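Side-chain contacts in TarM (Staphylococcus aureus subsp. aureus 21178, PDB 4X7R), which belongs to the GT-B clan of glycosyl transferases, with a large antiparallel sheet inserted into the first of its two Rossmann-like domains: residues N68-F73 with I177-N182; K74-N79 with V193-K198; K90-R95 with K130-F135. The protein carries 1 engineered substitution. All coordinates share one frame; numbering follows the deposited sequence.

Contact 1: residues N68-F73 with I177-N182; sequences NVFEYF and ISRNIN
F70 reaches out from the first turn of its helix to meet I177 and R179, two residues whose side chains leave the same side of a strand. From CB, the ring carbon CG lies anti to the carbonyl carbon (chi1 -60°), a choice that swings the ring toward the strand although the CB bond itself is not aimed there. On the near rim, CD1 of F70 touches the terminal methyl CD1 of I177 at 3.7 Å, close to the ring plane and hence at its edge. CE1 is shared, flanked by that methyl and by the arginine. At the tip, CZ of F70 comes within 3.5 Å of NH1 of R179; the guanidinium plane is nearly perpendicular to the ring (86°), so the two groups do not stack, and NH1 comes in obliquely. R179 is straight from CG to NE, which carries its polar end to the phenyl tip, and NE is tied to Q166 on the adjoining strand. One I177 methyl thus serves two aromatics, since its CD1 also lies 4.1 Å from CD2 of F73, one turn further along. The helix start is capped by N68: its OD1 accepts from E71 N at 3.1 Å in the carbonyl plane, and only weakly from F70 N, while ND2 is held by T40 and D42. The helical segment 69-73 runs at 137° to the strand segment 177-182; around helix 69-78 and strand 175-182, F168 of strand 163-169 meets F70 edge-to-face and helix 203-214 supplies L206 against F73.

Contact 2: residues K74-N79 with V193-K198; sequences KQISNN and VLVNKK
V195 meets I76 and S77 where the end of a helix rests on the turn of a beta hairpin, the one that links strands 187-193 and 198-200. The hairpin closes with a G1 beta bulge, in which K197 and K198 both face V193. Its backbone bonds define the turn: V193 N donates to K198 O at 2.8 Å, and K198 N returns to V193 O at 3.2 Å. The bulge residue K197 has positive phi (57°), as the first position of this motif requires. K198 N also makes a weak bond to OD1 of N196.

Between 74-79 and 193-198 the apolar contact is made by V195, whose CB bond points at the helix and whose two methyls divide the work. CG2, placed between the backbone N and the carbonyl carbon, approaches CG2 of I76 at 4.2 Å, a loose meeting at the exposed margin. CG1 goes instead to S77, which is buried. Y176 of strand 175-182 touches both S77 and V195.

Polar links run past the pair rather than between its members: OG of S77 is hydrogen-bonded to OD2 of D170. The backbone brings S77 CB to 3.5 Å from CG1 of V195, tighter than usual for two carbons, and chi1 (-171°, OG anti to the backbone N) puts S77 OG 3.6 Å from the same methyl.

Contact 3: residues K90-R95 with K130-F135; sequences KHISER and KVIDFF
R95 lays its guanidinium flat over one face of the F134 ring, the planes only 13° apart and CZ of R95 3.8 Å from the ring centroid. This is a cation-pi stack in its face-on form. Overlap is broad: NH2 of R95 lies over the CB end of the ring, 3.4 Å from F134 CG, while at the far rim CB of R95 lies 3.7 Å from F134 CE1. A bend at chi3 (73°) folds the arginine so that its flat end settles over the ring instead of running on past it. NH1 forms a salt bridge with E142 of the next strand, which should help fix the rotation of the group above the phenyl.

At the edge of the ring, beside CZ, I92 makes the apolar part of the contact. Its CG2 touches CD1 of I132 at 3.9 Å and lies slightly further, 4.2 Å, from F134 CZ; its carbonyl oxygen faces the edge of the same ring. F144 joins I92 from strand 139-147. One turn of helix, I92 to R95, therefore matches one alternate-residue step of strand, I132 to F134; the axes of 90-95 and 130-135 cross at 58°, as a helix laid over the face of an antiparallel sheet.

In the fold
All three contacts set a helix against the ten-stranded antiparallel sheet or the hairpin at its far end. Contacts 1 and 2 share helix 69-78, touch one another, and have centres about 10 Å apart; their segments cross along the chain. Contact 3 uses the next helix, 86-95, and is nested inside the loops closed by both, its centre about 22 Å from that of contact 1 and 24 Å from that of contact 2. Strand 129-136 lies fourth in the sheet and strand 175-182 eighth. Because helix 69-78 directly follows strand 66-68, an edge of the seven-stranded parallel sheet, contacts 1 and 2 join that Rossmann-like domain to the antiparallel sheet, whereas contact 3 lies further out.

Contact 1: residues N68-F73 with I177-N182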
loop_
_atom_site.group_PDB
_atom_site.type_symbol
_atom_site.label_atom_id
_atom_site.label_comp_id
_atom_site.label_asym_id
_atom_site.label_seq_id
_atom_site.Cartn_x
_atom_site.Cartn_y
_atom_site.Cartn_z
ATOM N N ASN A 68 -2.784 6.874 -13.839
ATOM C CA ASN A 68 -2.612 5.436 -13.956
ATOM C C ASN A 68 -2.369 5.075 -15.445
ATOM O O ASN A 68 -3.010 5.643 -16.322
ATOM C CB ASN A 68 -3.807 4.700 -13.350
ATOM C CG ASN A 68 -3.745 3.199 -13.542
ATOM O OD1 ASN A 68 -4.248 2.639 -14.537
ATOM N ND2 ASN A 68 -3.079 2.523 -12.620
ATOM N N VAL A 69 -1.412 4.178 -15.713
ATOM C CA VAL A 69 -1.017 3.745 -17.071
ATOM C C VAL A 69 -2.207 3.215 -17.904
ATOM O O VAL A 69 -2.342 3.614 -19.044
ATOM C CB VAL A 69 0.211 2.766 -17.059
ATOM C CG1 VAL A 69 -0.090 1.476 -16.291
ATOM C CG2 VAL A 69 0.690 2.456 -18.483
ATOM N N PHE A 70 -3.044 2.310 -17.343
ATOM C CA PHE A 70 -4.211 1.768 -18.057
ATOM C C PHE A 70 -5.269 2.825 -18.246
ATOM O O PHE A 70 -5.805 2.931 -19.346
ATOM C CB PHE A 70 -4.759 0.488 -17.406
ATOM C CG PHE A 70 -3.701 -0.586 -17.402
ATOM C CD1 PHE A 70 -3.267 -1.164 -18.596
ATOM C CD2 PHE A 70 -3.030 -0.917 -16.226
ATOM C CE1 PHE A 70 -2.223 -2.096 -18.602
ATOM C CE2 PHE A 70 -1.999 -1.866 -16.229
ATOM C CZ PHE A 70 -1.609 -2.458 -17.409
ATOM N N GLU A 71 -5.495 3.677 -17.220
ATOM C CA GLU A 71 -6.475 4.781 -17.285
ATOM C C GLU A 71 -6.150 5.789 -18.372
ATOM O O GLU A 71 -7.059 6.275 -19.022
ATOM C CB GLU A 71 -6.607 5.503 -15.925
ATOM C CG GLU A 71 -7.263 4.640 -14.861
ATOM C CD GLU A 71 -8.738 4.334 -15.050
ATOM O OE1 GLU A 71 -9.479 5.227 -15.521
ATOM O OE2 GLU A 71 -9.156 3.206 -14.704
ATOM N N TYR A 72 -4.864 6.096 -18.565
ATOM C CA TYR A 72 -4.386 7.026 -19.587
ATOM C C TYR A 72 -4.779 6.528 -20.997
ATOM O O TYR A 72 -5.318 7.302 -21.785
ATOM C CB TYR A 72 -2.863 7.169 -19.460
ATOM C CG TYR A 72 -2.188 7.890 -20.608
ATOM C CD1 TYR A 72 -2.249 9.280 -20.718
ATOM C CD2 TYR A 72 -1.448 7.192 -21.557
ATOM C CE1 TYR A 72 -1.644 9.948 -21.787
ATOM C CE2 TYR A 72 -0.815 7.850 -22.609
ATOM C CZ TYR A 72 -0.910 9.229 -22.719
ATOM O OH TYR A 72 -0.282 9.882 -23.752
ATOM N N PHE A 73 -4.499 5.238 -21.318
ATOM C CA PHE A 73 -4.839 4.718 -22.644
ATOM C C PHE A 73 -6.332 4.452 -22.776
ATOM O O PHE A 73 -6.866 4.556 -23.875
ATOM C CB PHE A 73 -4.026 3.452 -22.960
ATOM C CG PHE A 73 -2.541 3.706 -23.055
ATOM C CD1 PHE A 73 -2.011 4.434 -24.118
ATOM C CD2 PHE A 73 -1.680 3.252 -22.067
ATOM C CE1 PHE A 73 -0.636 4.648 -24.218
ATOM C CE2 PHE A 73 -0.308 3.484 -22.158
ATOM C CZ PHE A 73 0.204 4.178 -23.234
ATOM N N ILE A 177 -5.927 -2.208 -25.294
ATOM C CA ILE A 177 -4.666 -2.885 -24.991
ATOM C C ILE A 177 -4.928 -4.395 -25.068
ATOM O O ILE A 177 -5.945 -4.864 -24.544
ATOM C CB ILE A 177 -4.072 -2.497 -23.582
ATOM C CG1 ILE A 177 -3.544 -1.069 -23.561
ATOM C CG2 ILE A 177 -2.944 -3.469 -23.152
ATOM C CD1 ILE A 177 -3.057 -0.602 -22.227
ATOM N N SER A 178 -3.998 -5.149 -25.709
ATOM C CA SER A 178 -3.984 -6.612 -25.795
ATOM C C SER A 178 -2.559 -7.008 -25.431
ATOM O O SER A 178 -1.632 -6.267 -25.756
ATOM C CB SER A 178 -4.335 -7.119 -27.195
ATOM O OG SER A 178 -3.370 -6.695 -28.136
ATOM N N ARG A 179 -2.384 -8.098 -24.692
ATOM C CA ARG A 179 -1.038 -8.480 -24.250
ATOM C C ARG A 179 -0.894 -9.948 -23.961
ATOM O O ARG A 179 -1.852 -10.599 -23.505
ATOM C CB ARG A 179 -0.596 -7.659 -23.018
ATOM C CG ARG A 179 -1.334 -8.006 -21.734
ATOM C CD ARG A 179 -1.250 -6.850 -20.764
ATOM N NE ARG A 179 -1.699 -7.267 -19.439
ATOM C CZ ARG A 179 -1.348 -6.666 -18.317
ATOM N NH1 ARG A 179 -0.553 -5.608 -18.349
ATOM N NH2 ARG A 179 -1.793 -7.111 -17.155
ATOM N N ASN A 180 0.325 -10.461 -24.200
ATOM C CA ASN A 180 0.636 -11.863 -23.948
ATOM C C ASN A 180 1.008 -12.016 -22.513
ATOM O O ASN A 180 1.617 -11.109 -21.950
ATOM C CB ASN A 180 1.779 -12.356 -24.838
ATOM C CG ASN A 180 1.393 -12.419 -26.282
ATOM O OD1 ASN A 180 1.699 -11.534 -27.050
ATOM N ND2 ASN A 180 0.653 -13.428 -26.668
ATOM N N ILE A 181 0.627 -13.141 -21.912
ATOM C CA ILE A 181 0.946 -13.438 -20.510
ATOM C C ILE A 181 1.681 -14.766 -20.486
ATOM O O ILE A 181 1.177 -15.739 -21.023
ATOM C CB ILE A 181 -0.313 -13.448 -19.562
ATOM C CG1 ILE A 181 -1.111 -12.123 -19.597
ATOM C CG2 ILE A 181 0.043 -13.888 -18.115
ATOM C CD1 ILE A 181 -0.416 -10.937 -19.021
ATOM N N ASN A 182 2.888 -14.786 -19.906
ATOM C CA ASN A 182 3.699 -16.000 -19.773
ATOM C C ASN A 182 3.030 -16.789 -18.646
ATOM O O ASN A 182 3.136 -16.400 -17.489
ATOM C CB ASN A 182 5.153 -15.598 -19.407
ATOM C CG ASN A 182 6.132 -16.727 -19.172
ATOM O OD1 ASN A 182 5.809 -17.912 -19.205
ATOM N ND2 ASN A 182 7.370 -16.363 -18.908
#

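Contact 2: residues K74-N79 with V193-K198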
loop_
_atom_site.group_PDB
_atom_site.type_symbol
_atom_site.label_atom_id
_atom_site.label_comp_id
_atom_site.label_asym_id
_atom_site.label_seq_id
_atom_site.Cartn_x
_atom_site.Cartn_y
_atom_site.Cartn_z
ATOM N N LYS A 74 -7.009 4.112 -21.651
ATOM C CA LYS A 74 -8.452 3.875 -21.623
ATOM C C LYS A 74 -9.188 5.176 -21.963
ATOM O O LYS A 74 -10.128 5.149 -22.744
ATOM C CB LYS A 74 -8.873 3.344 -20.244
ATOM C CG LYS A 74 -10.357 3.022 -20.079
ATOM C CD LYS A 74 -10.546 2.355 -18.733
ATOM C CE LYS A 74 -11.980 2.033 -18.436
ATOM N NZ LYS A 74 -12.078 0.960 -17.415
ATOM N N GLN A 75 -8.735 6.310 -21.387
ATOM C CA GLN A 75 -9.294 7.644 -21.607
ATOM C C GLN A 75 -9.125 8.082 -23.046
ATOM O O GLN A 75 -10.072 8.615 -23.607
ATOM C CB GLN A 75 -8.697 8.649 -20.637
ATOM C CG GLN A 75 -9.335 8.603 -19.245
ATOM C CD GLN A 75 -8.503 9.240 -18.132
ATOM O OE1 GLN A 75 -7.443 9.858 -18.347
ATOM N NE2 GLN A 75 -8.968 9.075 -16.901
ATOM N N ILE A 76 -7.970 7.799 -23.680
ATOM C CA ILE A 76 -7.731 8.094 -25.109
ATOM C C ILE A 76 -8.715 7.265 -25.947
ATOM O O ILE A 76 -9.373 7.800 -26.822
ATOM C CB ILE A 76 -6.247 7.848 -25.513
ATOM C CG1 ILE A 76 -5.317 8.878 -24.826
ATOM C CG2 ILE A 76 -6.059 7.908 -27.034
ATOM C CD1 ILE A 76 -3.866 8.373 -24.617
ATOM N N SER A 77 -8.869 5.976 -25.606
ATOM C CA SER A 77 -9.772 5.041 -26.275
ATOM C C SER A 77 -11.232 5.478 -26.198
ATOM O O SER A 77 -11.929 5.396 -27.198
ATOM C CB SER A 77 -9.608 3.647 -25.681
ATOM O OG SER A 77 -10.327 2.692 -26.440
ATOM N N ASN A 78 -11.695 5.916 -25.020
ATOM C CA ASN A 78 -13.059 6.428 -24.782
ATOM C C ASN A 78 -13.443 7.536 -25.771
ATOM O O ASN A 78 -14.578 7.570 -26.225
ATOM C CB ASN A 78 -13.189 6.989 -23.358
ATOM C CG ASN A 78 -13.161 5.950 -22.256
ATOM O OD1 ASN A 78 -13.424 4.779 -22.451
ATOM N ND2 ASN A 78 -12.898 6.380 -21.052
ATOM N N ASN A 79 -12.492 8.429 -26.105
ATOM C CA ASN A 79 -12.667 9.543 -27.043
ATOM C C ASN A 79 -12.808 9.134 -28.491
ATOM O O ASN A 79 -13.282 9.940 -29.297
ATOM C CB ASN A 79 -11.495 10.520 -26.913
ATOM C CG ASN A 79 -11.523 11.324 -25.652
ATOM O OD1 ASN A 79 -12.594 11.643 -25.121
ATOM N ND2 ASN A 79 -10.334 11.659 -25.139
ATOM N N VAL A 193 -0.798 -1.602 -27.767
ATOM C CA VAL A 193 -1.692 -0.512 -27.447
ATOM C C VAL A 193 -2.376 -0.182 -28.770
ATOM O O VAL A 193 -1.789 0.456 -29.652
ATOM C CB VAL A 193 -0.964 0.692 -26.779
ATOM C CG1 VAL A 193 -1.944 1.814 -26.446
ATOM C CG2 VAL A 193 -0.220 0.251 -25.523
ATOM N N LEU A 194 -3.597 -0.708 -28.923
ATOM C CA LEU A 194 -4.437 -0.572 -30.124
ATOM C C LEU A 194 -4.681 0.862 -30.481
ATOM O O LEU A 194 -4.614 1.180 -31.656
ATOM C CB LEU A 194 -5.771 -1.305 -29.947
ATOM C CG LEU A 194 -5.735 -2.828 -30.029
ATOM C CD1 LEU A 194 -5.253 -3.476 -28.722
ATOM C CD2 LEU A 194 -7.095 -3.349 -30.324
ATOM N N VAL A 195 -4.893 1.742 -29.463
ATOM C CA VAL A 195 -5.187 3.176 -29.641
ATOM C C VAL A 195 -4.140 4.016 -30.355
ATOM O O VAL A 195 -4.527 4.917 -31.091
ATOM C CB VAL A 195 -5.817 3.881 -28.415
ATOM C CG1 VAL A 195 -7.116 3.205 -28.044
ATOM C CG2 VAL A 195 -4.873 3.928 -27.210
ATOM N N ASN A 196 -2.841 3.727 -30.182
ATOM C CA ASN A 196 -1.787 4.471 -30.890
ATOM C C ASN A 196 -0.963 3.573 -31.828
ATOM O O ASN A 196 0.053 4.025 -32.360
ATOM C CB ASN A 196 -0.887 5.244 -29.904
ATOM C CG ASN A 196 -0.140 4.418 -28.887
ATOM O OD1 ASN A 196 -0.218 3.189 -28.853
ATOM N ND2 ASN A 196 0.617 5.088 -28.023
ATOM N N LYS A 197 -1.383 2.297 -32.012
ATOM C CA LYS A 197 -0.691 1.314 -32.847
ATOM C C LYS A 197 0.769 1.087 -32.410
ATOM O O LYS A 197 1.643 0.849 -33.251
ATOM C CB LYS A 197 -0.767 1.641 -34.367
ATOM C CG LYS A 197 -2.157 1.885 -34.985
ATOM C CD LYS A 197 -2.177 1.581 -36.533
ATOM C CE LYS A 197 -1.250 2.438 -37.411
ATOM N NZ LYS A 197 -1.491 2.252 -38.886
ATOM N N LYS A 198 1.028 1.116 -31.099
ATOM C CA LYS A 198 2.376 0.888 -30.595
ATOM C C LYS A 198 2.460 -0.406 -29.826
ATOM O O LYS A 198 1.580 -0.715 -29.021
ATOM C CB LYS A 198 2.876 2.074 -29.750
ATOM C CG LYS A 198 3.296 3.269 -30.601
ATOM C CD LYS A 198 3.695 4.475 -29.770
ATOM C CE LYS A 198 4.124 5.642 -30.632
ATOM N NZ LYS A 198 3.015 6.203 -31.461
#

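Contact 3: residues K90-R95 with K130-F135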
loop_
_atom_site.group_PDB
_atom_site.type_symbol
_atom_site.label_atom_id
_atom_site.label_comp_id
_atom_site.label_asym_id
_atom_site.label_seq_id
_atom_site.Cartn_x
_atom_site.Cartn_y
_atom_site.Cartn_z
ATOM N N LYS A 90 -23.547 -8.420 -28.643
ATOM C CA LYS A 90 -24.377 -9.241 -29.522
ATOM C C LYS A 90 -23.707 -10.598 -29.727
ATOM O O LYS A 90 -24.385 -11.614 -29.614
ATOM C CB LYS A 90 -24.624 -8.533 -30.866
ATOM C CG LYS A 90 -25.583 -9.296 -31.800
ATOM C CD LYS A 90 -25.924 -8.508 -33.068
ATOM C CE LYS A 90 -27.208 -8.975 -33.732
ATOM N NZ LYS A 90 -27.059 -10.298 -34.405
ATOM N N HIS A 91 -22.372 -10.611 -29.979
ATOM C CA HIS A 91 -21.530 -11.801 -30.153
ATOM C C HIS A 91 -21.667 -12.733 -28.925
ATOM O O HIS A 91 -21.939 -13.923 -29.090
ATOM C CB HIS A 91 -20.054 -11.377 -30.371
ATOM C CG HIS A 91 -19.035 -12.483 -30.302
ATOM N ND1 HIS A 91 -18.228 -12.680 -29.163
ATOM C CD2 HIS A 91 -18.697 -13.403 -31.239
ATOM C CE1 HIS A 91 -17.458 -13.720 -29.450
ATOM N NE2 HIS A 91 -17.704 -14.188 -30.689
ATOM N N ILE A 92 -21.485 -12.170 -27.699
ATOM C CA ILE A 92 -21.589 -12.909 -26.429
ATOM C C ILE A 92 -23.003 -13.532 -26.267
ATOM O O ILE A 92 -23.111 -14.712 -25.925
ATOM C CB ILE A 92 -21.132 -12.042 -25.219
ATOM C CG1 ILE A 92 -19.636 -11.644 -25.362
ATOM C CG2 ILE A 92 -21.396 -12.756 -23.870
ATOM C CD1 ILE A 92 -19.145 -10.610 -24.364
ATOM N N SER A 93 -24.061 -12.739 -26.541
ATOM C CA SER A 93 -25.462 -13.172 -26.485
ATOM C C SER A 93 -25.734 -14.308 -27.468
ATOM O O SER A 93 -26.464 -15.233 -27.120
ATOM C CB SER A 93 -26.405 -12.015 -26.808
ATOM O OG SER A 93 -26.153 -10.889 -25.986
ATOM N N GLU A 94 -25.163 -14.232 -28.691
ATOM C CA GLU A 94 -25.358 -15.247 -29.738
ATOM C C GLU A 94 -24.776 -16.596 -29.365
ATOM O O GLU A 94 -25.358 -17.617 -29.711
ATOM C CB GLU A 94 -24.805 -14.793 -31.103
ATOM C CG GLU A 94 -25.633 -13.743 -31.840
ATOM C CD GLU A 94 -27.122 -13.988 -32.027
ATOM O OE1 GLU A 94 -27.516 -15.145 -32.305
ATOM O OE2 GLU A 94 -27.894 -13.006 -31.922
ATOM N N ARG A 95 -23.642 -16.604 -28.643
ATOM C CA ARG A 95 -22.961 -17.821 -28.189
ATOM C C ARG A 95 -23.760 -18.544 -27.107
ATOM O O ARG A 95 -23.550 -19.739 -26.893
ATOM C CB ARG A 95 -21.544 -17.503 -27.691
ATOM C CG ARG A 95 -20.632 -16.977 -28.788
ATOM C CD ARG A 95 -19.346 -16.429 -28.223
ATOM N NE ARG A 95 -18.458 -17.494 -27.759
ATOM C CZ ARG A 95 -17.210 -17.298 -27.355
ATOM N NH1 ARG A 95 -16.691 -16.078 -27.349
ATOM N NH2 ARG A 95 -16.472 -18.319 -26.950
ATOM N N LYS A 130 -19.702 -9.642 -12.750
ATOM C CA LYS A 130 -20.130 -10.764 -13.578
ATOM C C LYS A 130 -18.926 -11.308 -14.325
ATOM O O LYS A 130 -18.075 -10.558 -14.805
ATOM C CB LYS A 130 -21.263 -10.368 -14.541
ATOM C CG LYS A 130 -21.809 -11.538 -15.383
ATOM C CD LYS A 130 -23.079 -11.199 -16.170
ATOM C CE LYS A 130 -22.861 -10.227 -17.305
ATOM N NZ LYS A 130 -24.136 -9.856 -17.959
ATOM N N VAL A 131 -18.872 -12.625 -14.412
ATOM C CA VAL A 131 -17.832 -13.373 -15.080
ATOM C C VAL A 131 -18.508 -14.371 -16.017
ATOM O O VAL A 131 -19.483 -15.018 -15.620
ATOM C CB VAL A 131 -16.919 -14.009 -13.996
ATOM C CG1 VAL A 131 -16.684 -15.498 -14.212
ATOM C CG2 VAL A 131 -15.608 -13.240 -13.853
ATOM N N ILE A 132 -18.066 -14.424 -17.286
ATOM C CA ILE A 132 -18.591 -15.392 -18.262
ATOM C C ILE A 132 -17.411 -16.186 -18.780
ATOM O O ILE A 132 -16.553 -15.628 -19.465
ATOM C CB ILE A 132 -19.452 -14.804 -19.415
ATOM C CG1 ILE A 132 -20.629 -13.959 -18.901
ATOM C CG2 ILE A 132 -19.939 -15.916 -20.359
ATOM C CD1 ILE A 132 -21.431 -13.235 -20.037
ATOM N N ASP A 133 -17.340 -17.474 -18.402
ATOM C CA ASP A 133 -16.299 -18.395 -18.840
ATOM C C ASP A 133 -16.851 -19.217 -19.987
ATOM O O ASP A 133 -17.932 -19.791 -19.860
ATOM C CB ASP A 133 -15.845 -19.308 -17.689
ATOM C CG ASP A 133 -15.081 -18.610 -16.595
ATOM O OD1 ASP A 133 -14.919 -17.374 -16.678
ATOM O OD2 ASP A 133 -14.617 -19.302 -15.661
ATOM N N PHE A 134 -16.155 -19.211 -21.135
ATOM C CA PHE A 134 -16.558 -19.992 -22.295
ATOM C C PHE A 134 -15.707 -21.228 -22.399
ATOM O O PHE A 134 -14.532 -21.221 -22.031
ATOM C CB PHE A 134 -16.535 -19.177 -23.592
ATOM C CG PHE A 134 -17.748 -18.304 -23.791
ATOM C CD1 PHE A 134 -18.977 -18.861 -24.130
ATOM C CD2 PHE A 134 -17.656 -16.918 -23.679
ATOM C CE1 PHE A 134 -20.100 -18.049 -24.315
ATOM C CE2 PHE A 134 -18.777 -16.106 -23.880
ATOM C CZ PHE A 134 -19.990 -16.672 -24.198
ATOM N N PHE A 135 -16.319 -22.303 -22.866
ATOM C CA PHE A 135 -15.696 -23.616 -22.979
ATOM C C PHE A 135 -15.708 -24.148 -24.392
ATOM O O PHE A 135 -16.575 -23.778 -25.190
ATOM C CB PHE A 135 -16.403 -24.617 -22.043
ATOM C CG PHE A 135 -16.195 -24.286 -20.591
ATOM C CD1 PHE A 135 -16.960 -23.310 -19.966
ATOM C CD2 PHE A 135 -15.242 -24.960 -19.838
ATOM C CE1 PHE A 135 -16.735 -22.975 -18.627
ATOM C CE2 PHE A 135 -15.034 -24.638 -18.496
ATOM C CZ PHE A 135 -15.776 -23.640 -17.904
#